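Local structure of inactive dihydroorotase-like domain (Chaetomium thermophilum, 5NNL) at residues A[135-138]-A[139-143]; A[177-181]-A[182-186]; A[223-226]-A[227-231]. The protein is an inactive dihydroorotase-like domain, a non-catalytic relative of the amidohydrolase-type enzymes built on an alpha/beta barrel. One frame throughout, in Å; residues are numbered along the deposited sequence.

Contact 1 of 3, residues A[135-138]-A[139-143]; sequences TDLA and SILLL
L137 and L141 lie one turn apart on the same face of helix 134-146, and their isobutyl ends cross obliquely rather than running alongside each other. CD1 of L137 approaches the branch point of its neighbour, 3.9 Å from L141 CG. The two side chains leave the backbone differently. In L137, CG is turned opposite the backbone N (chi1 175°), whereas in L141 it is turned opposite the carbonyl carbon (chi1 -70°); the second choice leans L141 back along the helix, bringing its CG within 3.2 Å of L137 O.

The amide of L141 bonds to that oxygen at 2.9 Å, nearly along the C=O axis, while CG2 of I140 comes up to 3.2 Å from the same L137 O. CG2 thus lies against the preceding turn; the side chain of I140 as a whole also packs on V115 and F119 of helix 111-121 and on I151. A branched apolar side chain suits this buried place between a strand and a helix.

On a more open face, S139 turns its hydroxyl back along the chain. With OG beside its own backbone N, the side chain donates to the carbonyl one turn earlier, at 2.7 Å from OG to T135 O. The S139 amide grips the same T135 O at 3.0 Å, and the two donors come from opposite faces of the carbonyl plane. A serine can thus occupy a partly exposed helix position with its hydroxyl satisfied by the helix itself.

L137 also rests on V153 and L164, and L141 on I151. An amphipathic alpha-helix, here with leucines four apart on the face turned to strand 151-153 and helix 159-170, is characteristic of the beta-alpha-beta unit, in this case strand 128-130, helix 134-146 and strand 151-153 of the barrel.

Contact 2 of 3, residues A[177-181]-A[182-186]; sequences CDVCV and YSLFL
F185 turns the edge of its ring to V181 where barrel strand 175-180 runs directly into the short helix 181-185, a strand-to-helix turn at the C-terminal end of a strand of the alpha/beta barrel. From CB the phenyl group sets off with CG beside the backbone N (chi1 -55°), which brings the ring edge back beside V181. Its CD2 then meets the V181 carbonyl, 3.2 Å from V181 O, with the oxygen at the ring edge and near its plane. One atom further on, CE2 lies 3.9 Å from CG1 of V181, and the two side chains meet at an angle. An aromatic ring suits this place because its weakly positive C-H edge tolerates a carbonyl oxygen, while the side chain also touches L245 of helix 242-251.

The same V181 O takes the amide of L184 at 3.0 Å, an i to i+3 bond, as in a 3-10-like turn, with the donor well above the carbonyl plane. A separate apolar contact joins the strand to the helix through V179 CG2, 4.2 Å from CG of L184. The Y182 OH is hydrogen-bonded to D241.

S183 returns to the strand end. Its amide makes a second bond of the same span, to C180 O at 2.9 Å. Serine suits the position because its short hydroxyl side chain can reach a water that links it to the strand: the water lies 2.7 Å from S183 OG and accepts from C180 N at 2.9 Å.

Contact 3 of 3, residues A[223-226]-A[227-231]; sequences YQLA and HFLKK
L229 lays its CD1 methyl against the CD1 methyl of L225, 4.3 Å away, one turn earlier on helix 221-228. The overlap is loose and tip to tip. L229 CG lies beside its own backbone N (chi1 -65°), a rotation that folds the side chain back toward the preceding turn and leaves CG 3.5 Å from L225 O. The L229 amide donates to that same oxygen. L225 is buried and packs on L186, and leucine suits it there; L229, at the partly exposed helix end, adds apolar cover to it.

Y223 and H227 meet on another side of the helix. CB of H227 approaches the phenol ring obliquely, 4.4 Å from Y223 CE2, so the histidine offers its aliphatic root to the tyrosine. The tyrosine ring in turn meets F15, with their planes inclined to each other.

The helix ends with its last carbonyls still bonded. K230 adopts a positive phi of 64°, which reverses the backbone and lets the next residue fold back. The K231 amide then donates to A226 O at 3.2 Å, and the K230 amide donates to H227 O at 3.0 Å. A226 O also receives a weak bond from the L229 amide. The K231 side chain bends at chi2, and its CG stays 3.8 Å from A226 O before the ammonium end leads away.

The alanine at 226, buried and small, sits against W298, and the side chain of K231 touches the same tryptophan. The 6→1 bond from K231 N to A226 O, together with the 5→2 bond from K230 N to H227 O around a residue of positive phi, is the Schellman motif that ends an alpha-helix.

Followed from the N terminus, the three contacts come in series and none encloses or crosses another. Each closes only a turn of chain. Contact 1 lies on helix 134-146, on the outer layer of the barrel, and its atoms stay about 8 Å from those of contact 2 at the nearest. Two barrel strands later, contact 2 marks the change from strand 175-180 to helix 181-185, its centre about 10 Å from the centre of the chain. After strand 215-217, contact 3 closes helix 221-228. Contacts 2 and 3 touch directly, through L186 CD1 and L225 CD2 at 3.8 Å, tying the segment after one strand to the helix after the next.

Contact 1 of 3, residues A[135-138]-A[139-143]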
ATOM      1  N   THR A 135      -1.623   9.459 -19.950  1.00 30.25           N
ATOM      2  CA  THR A 135      -0.515   9.404 -20.895  1.00 32.46           C
ATOM      3  C   THR A 135       0.803   9.067 -20.208  1.00 29.70           C
ATOM      4  O   THR A 135       1.650   8.390 -20.801  1.00 28.68           O
ATOM      5  CB  THR A 135      -0.409  10.725 -21.659  1.00 33.55           C
ATOM      6  OG1 THR A 135      -0.539  11.828 -20.752  1.00 36.58           O
ATOM      7  CG2 THR A 135      -1.509  10.806 -22.706  1.00 33.77           C
ATOM      8  N   ASP A 136       1.001   9.521 -18.968  1.00 31.55           N
ATOM      9  CA  ASP A 136       2.164   9.072 -18.208  1.00 31.39           C
ATOM     10  C   ASP A 136       2.119   7.565 -17.997  1.00 31.66           C
ATOM     11  O   ASP A 136       3.143   6.882 -18.120  1.00 32.48           O
ATOM     12  CB  ASP A 136       2.233   9.780 -16.855  1.00 32.26           C
ATOM     13  CG  ASP A 136       2.469  11.271 -16.977  1.00 37.91           C
ATOM     14  OD1 ASP A 136       2.958  11.722 -18.036  1.00 38.74           O
ATOM     15  OD2 ASP A 136       2.178  11.990 -15.999  1.00 39.14           O
ATOM     16  N   LEU A 137       0.938   7.032 -17.669  1.00 32.66           N
ATOM     17  CA  LEU A 137       0.790   5.591 -17.481  1.00 27.31           C
ATOM     18  C   LEU A 137       1.142   4.835 -18.756  1.00 30.59           C
ATOM     19  O   LEU A 137       1.926   3.878 -18.730  1.00 30.12           O
ATOM     20  CB  LEU A 137      -0.638   5.261 -17.042  1.00 29.21           C
ATOM     21  CG  LEU A 137      -0.989   3.774 -16.925  1.00 31.73           C
ATOM     22  CD1 LEU A 137      -0.036   3.061 -15.973  1.00 30.96           C
ATOM     23  CD2 LEU A 137      -2.432   3.602 -16.469  1.00 31.03           C
ATOM     24  N   ALA A 138       0.564   5.244 -19.886  1.00 29.93           N
ATOM     25  CA  ALA A 138       0.884   4.585 -21.148  1.00 30.56           C
ATOM     26  C   ALA A 138       2.371   4.689 -21.467  1.00 27.60           C
ATOM     27  O   ALA A 138       2.937   3.777 -22.077  1.00 29.82           O
ATOM     28  CB  ALA A 138       0.045   5.184 -22.279  1.00 31.19           C
ATOM     29  N   SER A 139       3.024   5.775 -21.044  1.00 28.67           N
ATOM     30  CA  SER A 139       4.448   5.954 -21.327  1.00 31.34           C
ATOM     31  C   SER A 139       5.299   4.944 -20.566  1.00 35.42           C
ATOM     32  O   SER A 139       6.228   4.350 -21.128  1.00 35.02           O
ATOM     33  CB  SER A 139       4.880   7.373 -20.969  1.00 32.42           C
ATOM     34  OG  SER A 139       4.170   8.328 -21.732  1.00 31.99           O
ATOM     35  N   ILE A 140       5.018   4.757 -19.278  1.00 34.07           N
ATOM     36  CA  ILE A 140       5.809   3.816 -18.496  1.00 31.22           C
ATOM     37  C   ILE A 140       5.439   2.375 -18.843  1.00 34.66           C
ATOM     38  O   ILE A 140       6.278   1.474 -18.739  1.00 35.70           O
ATOM     39  CB  ILE A 140       5.651   4.119 -16.995  1.00 31.87           C
ATOM     40  CG1 ILE A 140       6.712   3.372 -16.182  1.00 34.98           C
ATOM     41  CG2 ILE A 140       4.250   3.772 -16.505  1.00 32.64           C
ATOM     42  CD1 ILE A 140       6.918   3.939 -14.796  1.00 30.75           C
ATOM     43  N   LEU A 141       4.202   2.132 -19.283  1.00 32.89           N
ATOM     44  CA  LEU A 141       3.837   0.799 -19.754  1.00 32.96           C
ATOM     45  C   LEU A 141       4.567   0.448 -21.046  1.00 35.04           C
ATOM     46  O   LEU A 141       4.906  -0.719 -21.275  1.00 33.43           O
ATOM     47  CB  LEU A 141       2.323   0.703 -19.960  1.00 32.22           C
ATOM     48  CG  LEU A 141       1.426   0.714 -18.717  1.00 29.86           C
ATOM     49  CD1 LEU A 141      -0.033   0.548 -19.122  1.00 32.45           C
ATOM     50  CD2 LEU A 141       1.830  -0.368 -17.724  1.00 37.68           C
ATOM     51  N   LEU A 142       4.797   1.435 -21.914  1.00 35.24           N
ATOM     52  CA  LEU A 142       5.586   1.181 -23.115  1.00 34.31           C
ATOM     53  C   LEU A 142       7.007   0.768 -22.751  1.00 34.53           C
ATOM     54  O   LEU A 142       7.554  -0.187 -23.314  1.00 33.62           O
ATOM     55  CB  LEU A 142       5.604   2.421 -24.007  1.00 32.04           C
ATOM     56  CG  LEU A 142       6.449   2.284 -25.278  1.00 31.05           C
ATOM     57  CD1 LEU A 142       5.881   1.207 -26.194  1.00 32.01           C
ATOM     58  CD2 LEU A 142       6.551   3.611 -26.006  1.00 35.14           C
ATOM     59  N   LEU A 143       7.620   1.482 -21.806  1.00 31.36           N
ATOM     60  CA  LEU A 143       8.991   1.175 -21.414  1.00 36.72           C
ATOM     61  C   LEU A 143       9.089  -0.221 -20.811  1.00 39.59           C
ATOM     62  O   LEU A 143      10.002  -0.986 -21.139  1.00 41.57           O
ATOM     63  CB  LEU A 143       9.499   2.236 -20.436  1.00 35.58           C
ATOM     64  CG  LEU A 143       9.630   3.638 -21.039  1.00 34.07           C
ATOM     65  CD1 LEU A 143      10.007   4.668 -19.989  1.00 33.55           C
ATOM     66  CD2 LEU A 143      10.644   3.654 -22.168  1.00 40.25           C
TER

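Contact 2 of 3, residues A[177-181]-A[182-186]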
ATOM      1  N   CYS A 177      -1.448  -4.328 -10.855  1.00 28.20           N
ATOM      2  CA  CYS A 177      -1.932  -3.076 -10.294  1.00 28.12           C
ATOM      3  C   CYS A 177      -2.631  -3.317  -8.967  1.00 27.14           C
ATOM      4  O   CYS A 177      -3.018  -4.440  -8.636  1.00 27.41           O
ATOM      5  CB  CYS A 177      -2.897  -2.363 -11.249  1.00 25.00           C
ATOM      6  SG  CYS A 177      -4.439  -3.263 -11.543  1.00 28.48           S
ATOM      7  N   ASP A 178      -2.804  -2.230  -8.217  1.00 27.08           N
ATOM      8  CA  ASP A 178      -3.601  -2.248  -7.003  1.00 28.86           C
ATOM      9  C   ASP A 178      -4.548  -1.057  -6.987  1.00 28.82           C
ATOM     10  O   ASP A 178      -4.393  -0.096  -7.745  1.00 28.33           O
ATOM     11  CB  ASP A 178      -2.732  -2.228  -5.730  1.00 26.65           C
ATOM     12  CG  ASP A 178      -2.009  -0.909  -5.520  1.00 28.55           C
ATOM     13  OD1 ASP A 178      -0.787  -0.851  -5.777  1.00 29.50           O
ATOM     14  OD2 ASP A 178      -2.657   0.071  -5.090  1.00 28.77           O
ATOM     15  N   VAL A 179      -5.554  -1.155  -6.123  1.00 27.44           N
ATOM     16  CA  VAL A 179      -6.403  -0.028  -5.768  1.00 27.31           C
ATOM     17  C   VAL A 179      -6.356   0.116  -4.258  1.00 24.22           C
ATOM     18  O   VAL A 179      -6.229  -0.869  -3.523  1.00 24.17           O
ATOM     19  CB  VAL A 179      -7.865  -0.191  -6.253  1.00 27.03           C
ATOM     20  CG1 VAL A 179      -7.908  -0.560  -7.722  1.00 27.93           C
ATOM     21  CG2 VAL A 179      -8.602  -1.225  -5.429  1.00 30.76           C
ATOM     22  N   CYS A 180      -6.451   1.354  -3.794  1.00 26.69           N
ATOM     23  CA  CYS A 180      -6.605   1.598  -2.369  1.00 27.76           C
ATOM     24  C   CYS A 180      -8.000   1.178  -1.932  1.00 27.81           C
ATOM     25  O   CYS A 180      -8.983   1.413  -2.638  1.00 25.46           O
ATOM     26  CB  CYS A 180      -6.379   3.073  -2.047  1.00 29.06           C
ATOM     27  SG  CYS A 180      -4.827   3.739  -2.666  1.00 29.23           S
ATOM     28  N   VAL A 181      -8.087   0.565  -0.751  1.00 25.80           N
ATOM     29  CA  VAL A 181      -9.359   0.014  -0.292  1.00 27.59           C
ATOM     30  C   VAL A 181     -10.428   1.100  -0.222  1.00 27.09           C
ATOM     31  O   VAL A 181     -11.581   0.877  -0.609  1.00 28.08           O
ATOM     32  CB  VAL A 181      -9.176  -0.688   1.068  1.00 25.45           C
ATOM     33  CG1 VAL A 181     -10.532  -1.089   1.663  1.00 27.41           C
ATOM     34  CG2 VAL A 181      -8.283  -1.917   0.910  1.00 28.49           C
ATOM     35  N   TYR A 182     -10.075   2.282   0.288  1.00 26.49           N
ATOM     36  CA  TYR A 182     -11.053   3.363   0.381  1.00 27.24           C
ATOM     37  C   TYR A 182     -11.668   3.688  -0.974  1.00 30.80           C
ATOM     38  O   TYR A 182     -12.835   4.093  -1.041  1.00 33.41           O
ATOM     39  CB  TYR A 182     -10.407   4.625   0.958  1.00 30.26           C
ATOM     40  CG  TYR A 182     -10.413   4.740   2.470  1.00 33.34           C
ATOM     41  CD1 TYR A 182     -10.778   3.672   3.283  1.00 34.49           C
ATOM     42  CD2 TYR A 182     -10.056   5.934   3.084  1.00 36.03           C
ATOM     43  CE1 TYR A 182     -10.778   3.795   4.662  1.00 34.74           C
ATOM     44  CE2 TYR A 182     -10.054   6.066   4.454  1.00 34.54           C
ATOM     45  CZ  TYR A 182     -10.413   4.999   5.240  1.00 35.57           C
ATOM     46  OH  TYR A 182     -10.402   5.151   6.606  1.00 38.69           O
ATOM     47  N   SER A 183     -10.903   3.530  -2.058  1.00 28.14           N
ATOM     48  CA  SER A 183     -11.420   3.850  -3.384  1.00 26.80           C
ATOM     49  C   SER A 183     -12.674   3.051  -3.719  1.00 30.11           C
ATOM     50  O   SER A 183     -13.517   3.521  -4.491  1.00 28.41           O
ATOM     51  CB  SER A 183     -10.351   3.594  -4.445  1.00 27.65           C
ATOM     52  OG  SER A 183      -9.261   4.488  -4.316  1.00 32.63           O
ATOM     53  N   LEU A 184     -12.809   1.841  -3.172  1.00 30.76           N
ATOM     54  CA  LEU A 184     -13.962   1.006  -3.486  1.00 29.62           C
ATOM     55  C   LEU A 184     -15.204   1.376  -2.687  1.00 32.61           C
ATOM     56  O   LEU A 184     -16.305   0.954  -3.055  1.00 30.81           O
ATOM     57  CB  LEU A 184     -13.630  -0.469  -3.243  1.00 28.42           C
ATOM     58  CG  LEU A 184     -12.609  -1.134  -4.173  1.00 30.40           C
ATOM     59  CD1 LEU A 184     -12.519  -2.620  -3.876  1.00 31.96           C
ATOM     60  CD2 LEU A 184     -12.948  -0.914  -5.644  1.00 33.50           C
ATOM     61  N   PHE A 185     -15.059   2.158  -1.616  1.00 33.85           N
ATOM     62  CA  PHE A 185     -16.168   2.457  -0.721  1.00 34.95           C
ATOM     63  C   PHE A 185     -16.392   3.948  -0.506  1.00 37.56           C
ATOM     64  O   PHE A 185     -17.285   4.317   0.266  1.00 39.28           O
ATOM     65  CB  PHE A 185     -15.942   1.768   0.628  1.00 33.33           C
ATOM     66  CG  PHE A 185     -15.713   0.295   0.511  1.00 33.80           C
ATOM     67  CD1 PHE A 185     -16.783  -0.573   0.415  1.00 33.17           C
ATOM     68  CD2 PHE A 185     -14.427  -0.220   0.486  1.00 33.23           C
ATOM     69  CE1 PHE A 185     -16.579  -1.926   0.297  1.00 28.83           C
ATOM     70  CE2 PHE A 185     -14.214  -1.579   0.371  1.00 30.58           C
ATOM     71  CZ  PHE A 185     -15.292  -2.433   0.276  1.00 31.54           C
ATOM     72  N   LEU A 186     -15.614   4.810  -1.164  1.00 35.49           N
ATOM     73  CA  LEU A 186     -15.810   6.254  -1.134  1.00 35.13           C
ATOM     74  C   LEU A 186     -15.655   6.797  -2.545  1.00 36.50           C
ATOM     75  O   LEU A 186     -14.743   6.391  -3.271  1.00 32.82           O
ATOM     76  CB  LEU A 186     -14.805   6.957  -0.212  1.00 36.46           C
ATOM     77  CG  LEU A 186     -14.831   6.589   1.270  1.00 36.66           C
ATOM     78  CD1 LEU A 186     -13.590   7.131   1.949  1.00 39.11           C
ATOM     79  CD2 LEU A 186     -16.080   7.121   1.946  1.00 39.59           C
TER
HETATM   80  O   HOH W   1      -7.218   3.464  -5.703  1.00 30.22           O

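Contact 3 of 3, residues A[223-226]-A[227-231]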
ATOM      1  N   TYR A 223      -4.778   9.124   4.403  1.00 34.40           N
ATOM      2  CA  TYR A 223      -4.138  10.320   4.936  1.00 40.73           C
ATOM      3  C   TYR A 223      -4.490  11.547   4.104  1.00 41.05           C
ATOM      4  O   TYR A 223      -4.799  12.609   4.656  1.00 41.95           O
ATOM      5  CB  TYR A 223      -2.623  10.130   4.988  1.00 37.72           C
ATOM      6  CG  TYR A 223      -1.914  11.313   5.606  1.00 46.28           C
ATOM      7  CD1 TYR A 223      -1.681  11.366   6.972  1.00 46.31           C
ATOM      8  CD2 TYR A 223      -1.498  12.390   4.828  1.00 47.44           C
ATOM      9  CE1 TYR A 223      -1.047  12.446   7.548  1.00 51.83           C
ATOM     10  CE2 TYR A 223      -0.862  13.478   5.396  1.00 50.63           C
ATOM     11  CZ  TYR A 223      -0.641  13.497   6.759  1.00 51.17           C
ATOM     12  OH  TYR A 223      -0.012  14.567   7.348  1.00 59.54           O
ATOM     13  N   GLN A 224      -4.440  11.423   2.776  1.00 37.38           N
ATOM     14  CA  GLN A 224      -4.780  12.553   1.917  1.00 42.50           C
ATOM     15  C   GLN A 224      -6.201  13.038   2.181  1.00 41.17           C
ATOM     16  O   GLN A 224      -6.457  14.247   2.216  1.00 41.01           O
ATOM     17  CB  GLN A 224      -4.610  12.162   0.448  1.00 42.02           C
ATOM     18  CG  GLN A 224      -5.065  13.225  -0.534  1.00 43.04           C
ATOM     19  CD  GLN A 224      -4.687  12.888  -1.959  1.00 44.64           C
ATOM     20  OE1 GLN A 224      -4.390  11.738  -2.280  1.00 42.43           O
ATOM     21  NE2 GLN A 224      -4.689  13.894  -2.822  1.00 46.84           N
ATOM     22  N   LEU A 225      -7.137  12.108   2.379  1.00 39.02           N
ATOM     23  CA  LEU A 225      -8.521  12.481   2.651  1.00 39.66           C
ATOM     24  C   LEU A 225      -8.643  13.222   3.978  1.00 44.02           C
ATOM     25  O   LEU A 225      -9.272  14.282   4.054  1.00 46.31           O
ATOM     26  CB  LEU A 225      -9.400  11.230   2.653  1.00 41.45           C
ATOM     27  CG  LEU A 225     -10.896  11.410   2.924  1.00 42.38           C
ATOM     28  CD1 LEU A 225     -11.597  12.039   1.736  1.00 44.49           C
ATOM     29  CD2 LEU A 225     -11.526  10.069   3.274  1.00 45.71           C
ATOM     30  N   ALA A 226      -8.065  12.663   5.043  1.00 43.00           N
ATOM     31  CA  ALA A 226      -8.161  13.303   6.352  1.00 46.34           C
ATOM     32  C   ALA A 226      -7.548  14.697   6.332  1.00 48.14           C
ATOM     33  O   ALA A 226      -8.099  15.634   6.921  1.00 47.86           O
ATOM     34  CB  ALA A 226      -7.476  12.437   7.407  1.00 45.99           C
ATOM     35  N   HIS A 227      -6.404  14.852   5.665  1.00 48.37           N
ATOM     36  CA  HIS A 227      -5.757  16.158   5.589  1.00 51.58           C
ATOM     37  C   HIS A 227      -6.625  17.158   4.831  1.00 52.16           C
ATOM     38  O   HIS A 227      -6.806  18.298   5.271  1.00 53.99           O
ATOM     39  CB  HIS A 227      -4.383  16.014   4.930  1.00 51.74           C
ATOM     40  CG  HIS A 227      -3.572  17.273   4.931  1.00 61.06           C
ATOM     41  ND1 HIS A 227      -3.777  18.294   5.837  1.00 65.33           N
ATOM     42  CD2 HIS A 227      -2.555  17.678   4.134  1.00 64.64           C
ATOM     43  CE1 HIS A 227      -2.920  19.270   5.598  1.00 68.26           C
ATOM     44  NE2 HIS A 227      -2.168  18.921   4.570  1.00 68.04           N
ATOM     45  N   PHE A 228      -7.184  16.741   3.691  1.00 49.11           N
ATOM     46  CA  PHE A 228      -8.039  17.629   2.911  1.00 52.83           C
ATOM     47  C   PHE A 228      -9.278  18.055   3.690  1.00 55.92           C
ATOM     48  O   PHE A 228      -9.817  19.142   3.447  1.00 55.46           O
ATOM     49  CB  PHE A 228      -8.449  16.943   1.608  1.00 53.35           C
ATOM     50  CG  PHE A 228      -9.272  17.807   0.703  1.00 54.77           C
ATOM     51  CD1 PHE A 228      -8.663  18.611  -0.245  1.00 58.87           C
ATOM     52  CD2 PHE A 228     -10.654  17.813   0.795  1.00 55.88           C
ATOM     53  CE1 PHE A 228      -9.416  19.406  -1.081  1.00 57.63           C
ATOM     54  CE2 PHE A 228     -11.412  18.607  -0.040  1.00 57.71           C
ATOM     55  CZ  PHE A 228     -10.793  19.404  -0.979  1.00 58.47           C
ATOM     56  N   LEU A 229      -9.754  17.217   4.611  1.00 51.69           N
ATOM     57  CA  LEU A 229     -10.904  17.548   5.442  1.00 53.95           C
ATOM     58  C   LEU A 229     -10.511  18.181   6.774  1.00 54.75           C
ATOM     59  O   LEU A 229     -11.395  18.522   7.567  1.00 55.50           O
ATOM     60  CB  LEU A 229     -11.751  16.295   5.698  1.00 54.43           C
ATOM     61  CG  LEU A 229     -12.428  15.643   4.485  1.00 54.29           C
ATOM     62  CD1 LEU A 229     -13.248  14.434   4.922  1.00 52.07           C
ATOM     63  CD2 LEU A 229     -13.307  16.629   3.730  1.00 52.36           C
ATOM     64  N   LYS A 230      -9.215  18.335   7.041  1.00 56.92           N
ATOM     65  CA  LYS A 230      -8.723  19.066   8.208  1.00 58.33           C
ATOM     66  C   LYS A 230      -9.132  18.378   9.513  1.00 60.54           C
ATOM     67  O   LYS A 230      -9.791  18.958  10.380  1.00 59.62           O
ATOM     68  CB  LYS A 230      -9.205  20.522   8.173  1.00 61.40           C
ATOM     69  CG  LYS A 230      -8.838  21.263   6.890  1.00 62.98           C
ATOM     70  CD  LYS A 230      -8.303  22.662   7.177  1.00 68.25           C
ATOM     71  CE  LYS A 230      -7.741  23.313   5.921  1.00 66.72           C
ATOM     72  NZ  LYS A 230      -7.176  24.671   6.184  1.00 69.91           N
ATOM     73  N   LYS A 231      -8.715  17.122   9.640  1.00 58.63           N
ATOM     74  CA  LYS A 231      -8.792  16.370  10.884  1.00 54.43           C
ATOM     75  C   LYS A 231      -7.384  16.270  11.461  1.00 55.86           C
ATOM     76  O   LYS A 231      -6.433  16.847  10.927  1.00 58.72           O
ATOM     77  CB  LYS A 231      -9.402  14.983  10.652  1.00 53.92           C
ATOM     78  CG  LYS A 231     -10.578  14.950   9.681  1.00 53.29           C
ATOM     79  CD  LYS A 231     -11.878  15.403  10.324  1.00 54.03           C
ATOM     80  CE  LYS A 231     -12.926  15.715   9.264  1.00 56.02           C
ATOM     81  NZ  LYS A 231     -14.308  15.802   9.816  1.00 58.02           N
TER